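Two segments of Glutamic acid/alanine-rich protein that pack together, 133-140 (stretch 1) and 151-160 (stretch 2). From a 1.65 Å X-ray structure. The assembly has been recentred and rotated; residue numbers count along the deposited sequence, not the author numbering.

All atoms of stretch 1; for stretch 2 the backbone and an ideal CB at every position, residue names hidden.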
# COMPACT_ATOMS: atom_id res chain seq x y z
N SER A 133 7.87 -7.51 -3.61
CA SER A 133 7.37 -8.78 -4.23
C SER A 133 6.82 -8.54 -5.65
O SER A 133 7.02 -9.35 -6.57
CB SER A 133 6.31 -9.46 -3.38
OG SER A 133 5.14 -8.65 -3.30
N LEU A 134 6.19 -7.39 -5.82
CA LEU A 134 5.66 -6.97 -7.12
C LEU A 134 6.81 -6.68 -8.10
O LEU A 134 6.83 -7.23 -9.20
CB LEU A 134 4.79 -5.74 -6.89
CG LEU A 134 4.22 -4.98 -8.05
CD1 LEU A 134 3.23 -5.94 -8.71
CD2 LEU A 134 3.47 -3.73 -7.46
N GLU A 135 7.84 -5.96 -7.66
CA GLU A 135 8.99 -5.73 -8.55
C GLU A 135 9.66 -7.05 -8.95
O GLU A 135 10.08 -7.23 -10.10
CB GLU A 135 10.01 -4.80 -7.87
CG GLU A 135 11.17 -4.43 -8.77
CD GLU A 135 11.99 -3.29 -8.18
OE1 GLU A 135 12.65 -3.50 -7.14
OE2 GLU A 135 11.94 -2.18 -8.73
N SER A 136 9.84 -7.95 -7.99
CA SER A 136 10.48 -9.21 -8.29
C SER A 136 9.71 -10.00 -9.34
O SER A 136 10.31 -10.55 -10.28
CB SER A 136 10.60 -10.03 -7.02
OG SER A 136 11.53 -9.38 -6.15
N ALA A 137 8.38 -10.00 -9.20
CA ALA A 137 7.52 -10.74 -10.12
C ALA A 137 7.68 -10.20 -11.55
O ALA A 137 7.77 -10.97 -12.51
CB ALA A 137 6.03 -10.68 -9.66
N PHE A 138 7.70 -8.88 -11.70
CA PHE A 138 7.87 -8.32 -13.04
C PHE A 138 9.27 -8.57 -13.57
O PHE A 138 9.43 -8.83 -14.76
CB PHE A 138 7.55 -6.82 -13.06
CG PHE A 138 6.08 -6.52 -13.23
CD1 PHE A 138 5.55 -6.39 -14.50
CD2 PHE A 138 5.26 -6.41 -12.14
CE1 PHE A 138 4.20 -6.16 -14.70
CE2 PHE A 138 3.88 -6.14 -12.33
CZ PHE A 138 3.37 -6.01 -13.61
N ASP A 139 10.30 -8.41 -12.72
CA ASP A 139 11.71 -8.78 -13.11
C ASP A 139 11.78 -10.22 -13.67
O ASP A 139 12.46 -10.50 -14.66
CB ASP A 139 12.67 -8.68 -11.90
CG ASP A 139 13.12 -7.25 -11.59
OD1 ASP A 139 12.82 -6.33 -12.38
OD2 ASP A 139 13.79 -7.07 -10.55
N ALA A 140 11.10 -11.15 -13.00
CA ALA A 140 11.16 -12.55 -13.38
C ALA A 140 10.55 -12.76 -14.74
O ALA A 140 11.12 -13.46 -15.58
CB ALA A 140 10.43 -13.43 -12.32
N UNK A 151 10.10 -3.27 -21.67
CA UNK A 151 8.69 -2.85 -21.62
C UNK A 151 8.00 -3.41 -20.37
O UNK A 151 7.18 -2.74 -19.73
CB UNK A 151 7.95 -3.31 -22.88
N UNK A 152 8.21 -4.69 -20.13
CA UNK A 152 7.63 -5.38 -18.97
C UNK A 152 8.06 -4.72 -17.66
O UNK A 152 7.24 -4.49 -16.77
CB UNK A 152 8.04 -6.85 -18.97
N UNK A 153 9.34 -4.39 -17.54
CA UNK A 153 9.82 -3.73 -16.32
C UNK A 153 9.15 -2.34 -16.19
O UNK A 153 8.84 -1.91 -15.09
CB UNK A 153 11.34 -3.60 -16.34
N UNK A 154 8.95 -1.63 -17.30
CA UNK A 154 8.30 -0.33 -17.15
C UNK A 154 6.82 -0.41 -16.81
O UNK A 154 6.34 0.40 -16.00
CB UNK A 154 8.47 0.48 -18.44
N UNK A 155 6.12 -1.40 -17.37
CA UNK A 155 4.73 -1.69 -16.99
C UNK A 155 4.68 -1.90 -15.50
O UNK A 155 3.80 -1.35 -14.80
CB UNK A 155 4.18 -2.91 -17.73
N UNK A 156 5.60 -2.71 -15.01
CA UNK A 156 5.59 -3.02 -13.59
C UNK A 156 5.98 -1.84 -12.74
O UNK A 156 5.49 -1.69 -11.62
CB UNK A 156 6.53 -4.19 -13.30
N UNK A 157 6.86 -0.98 -13.27
CA UNK A 157 7.40 0.11 -12.47
C UNK A 157 6.29 1.07 -11.99
O UNK A 157 6.41 1.68 -10.95
CB UNK A 157 8.45 0.88 -13.28
N UNK A 158 5.25 1.23 -12.81
CA UNK A 158 4.09 2.03 -12.45
C UNK A 158 3.48 1.55 -11.11
O UNK A 158 3.19 2.35 -10.22
CB UNK A 158 3.05 1.97 -13.57
N UNK A 159 3.36 0.23 -10.97
CA UNK A 159 2.63 -0.35 -9.85
C UNK A 159 3.60 -0.36 -8.68
O UNK A 159 3.20 -0.17 -7.53
CB UNK A 159 2.10 -1.75 -10.17
N UNK A 160 4.88 -0.55 -8.97
CA UNK A 160 5.88 -0.57 -7.93
C UNK A 160 5.93 0.82 -7.29
O UNK A 160 5.87 0.95 -6.05
CB UNK A 160 7.24 -0.98 -8.49

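Both stretches are helical and run nearly antiparallel, at 166° between their directions, with axes 8.8 Å apart at closest approach. Backbone angles in stretch 2 are helical throughout, so they exclude little beyond proline, and the choice at each position rests on what, if anything, stretch 1 places near it.

Position 151 has nothing of stretch 1 within reach of its ideal CB, and almost any helix-compatible side chain would do. It is Asp151, which makes no contact with stretch 1.

At 152 the CB points sideways, 4.9 Å from Phe138 O, with the Phe138 ring nearby as an apolar surface. Leucine, isoleucine, valine or methionine would suit. The residue is Ile152, whose CG2 lies 4.0 Å from Phe138 CD1; its backbone also takes part, with Ile152 O 3.4 Å from Phe138 CD1.

Position 153 likewise points sideways, but here the nearest feature is a charge: the ideal CB is 5.0 Å from Asp139 OD1. A long basic side chain, arginine or lysine, could turn back to meet it. Arg153 does so, its end coming nearer than its CB direction suggests. A salt bridge joins Arg153 NH1 to Asp139 OD1 at 2.9 Å, with the carboxylate oxygen at the edge of the guanidinium, near its plane, where the N-H groups point.

Position 154 points away, so stretch 1 sets no preference; Glu154 is found, and it does not touch stretch 1.

At 155 the CB is sideways, 4.4 Å from Phe138 CE1. The CB itself can rest near the ring while the rest of the chain turns elsewhere, so alanine, a longer polar chain or an aromatic would all serve. His155 touches Phe138 CE1 through its CB at 4.4 Å, while the end of its side chain leads away.

Position 156 is the most restrictive. The CA of 156 lies 5.8 Å from Phe138 CA, and an ideal CB would sit 2.4 Å from Phe138 CG, a clash. Glycine alone fits this arrangement, and Gly156 is present. With no CB in the way, the ring lies against the bare CA in a CH-pi contact: Gly156 CA sits over one face, 3.4 Å from the centroid of the Phe138 ring and 6° off the ring normal.

Positions 157 and 158 have no atom of stretch 1 near their ideal CB atoms, so the contact sets no preference; they are Ala157 and Val158.

Position 159 points toward stretch 1, its CB 3.6 Å from Leu134 CD2 and 5.2 Å from Phe138 CE2. Leucine, methionine or an aromatic would use this apolar ground. Phe159 packs its CB 3.6 Å from Leu134 CD2, and its ring receives Phe138 CZ at the edge, 3.9 Å from Phe159 CD2.

At 160 the CB is sideways, 4.8 Å from both Glu135 CB and Leu134 CD2, near apolar parts of both residues, where valine, isoleucine or leucine could fill the space. Val160 sends CG2 to 3.7 Å from Glu135 CB, using the acid's aliphatic base, and to 4.0 Å from Leu134 CG.

Stretch 2 151-160: DIREHGAVFV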
# COMPACT_ATOMS: atom_id res chain seq x y z
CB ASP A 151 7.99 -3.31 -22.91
CG ASP A 151 6.56 -2.88 -22.98
OD1 ASP A 151 6.24 -1.67 -22.78
OD2 ASP A 151 5.74 -3.79 -23.18
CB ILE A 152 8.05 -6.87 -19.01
CG1 ILE A 152 7.35 -7.57 -20.21
CG2 ILE A 152 7.79 -7.54 -17.64
CD1 ILE A 152 7.92 -8.92 -20.58
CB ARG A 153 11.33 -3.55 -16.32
CG ARG A 153 12.20 -4.84 -16.13
CD ARG A 153 13.67 -4.48 -16.40
NE ARG A 153 14.50 -5.62 -16.81
CZ ARG A 153 15.00 -6.50 -15.94
NH1 ARG A 153 14.68 -6.41 -14.66
NH2 ARG A 153 15.70 -7.54 -16.36
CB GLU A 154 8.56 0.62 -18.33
CG GLU A 154 10.04 1.03 -18.48
CD GLU A 154 10.60 1.77 -17.27
OE1 GLU A 154 9.89 2.61 -16.67
OE2 GLU A 154 11.72 1.42 -16.86
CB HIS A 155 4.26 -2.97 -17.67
CG HIS A 155 3.89 -2.78 -19.11
ND1 HIS A 155 3.12 -3.69 -19.80
CD2 HIS A 155 4.22 -1.81 -19.99
CE1 HIS A 155 2.93 -3.25 -21.03
NE2 HIS A 155 3.60 -2.12 -21.18
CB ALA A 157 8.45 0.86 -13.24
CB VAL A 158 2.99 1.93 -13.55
CG1 VAL A 158 1.69 2.60 -13.07
CG2 VAL A 158 3.48 2.62 -14.83
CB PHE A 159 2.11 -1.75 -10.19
CG PHE A 159 1.32 -1.79 -11.45
CD1 PHE A 159 0.26 -0.90 -11.65
CD2 PHE A 159 1.60 -2.74 -12.44
CE1 PHE A 159 -0.46 -0.92 -12.85
CE2 PHE A 159 0.86 -2.77 -13.62
CZ PHE A 159 -0.15 -1.88 -13.82
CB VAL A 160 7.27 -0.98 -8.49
CG1 VAL A 160 8.38 -0.67 -7.44
CG2 VAL A 160 7.26 -2.47 -8.86
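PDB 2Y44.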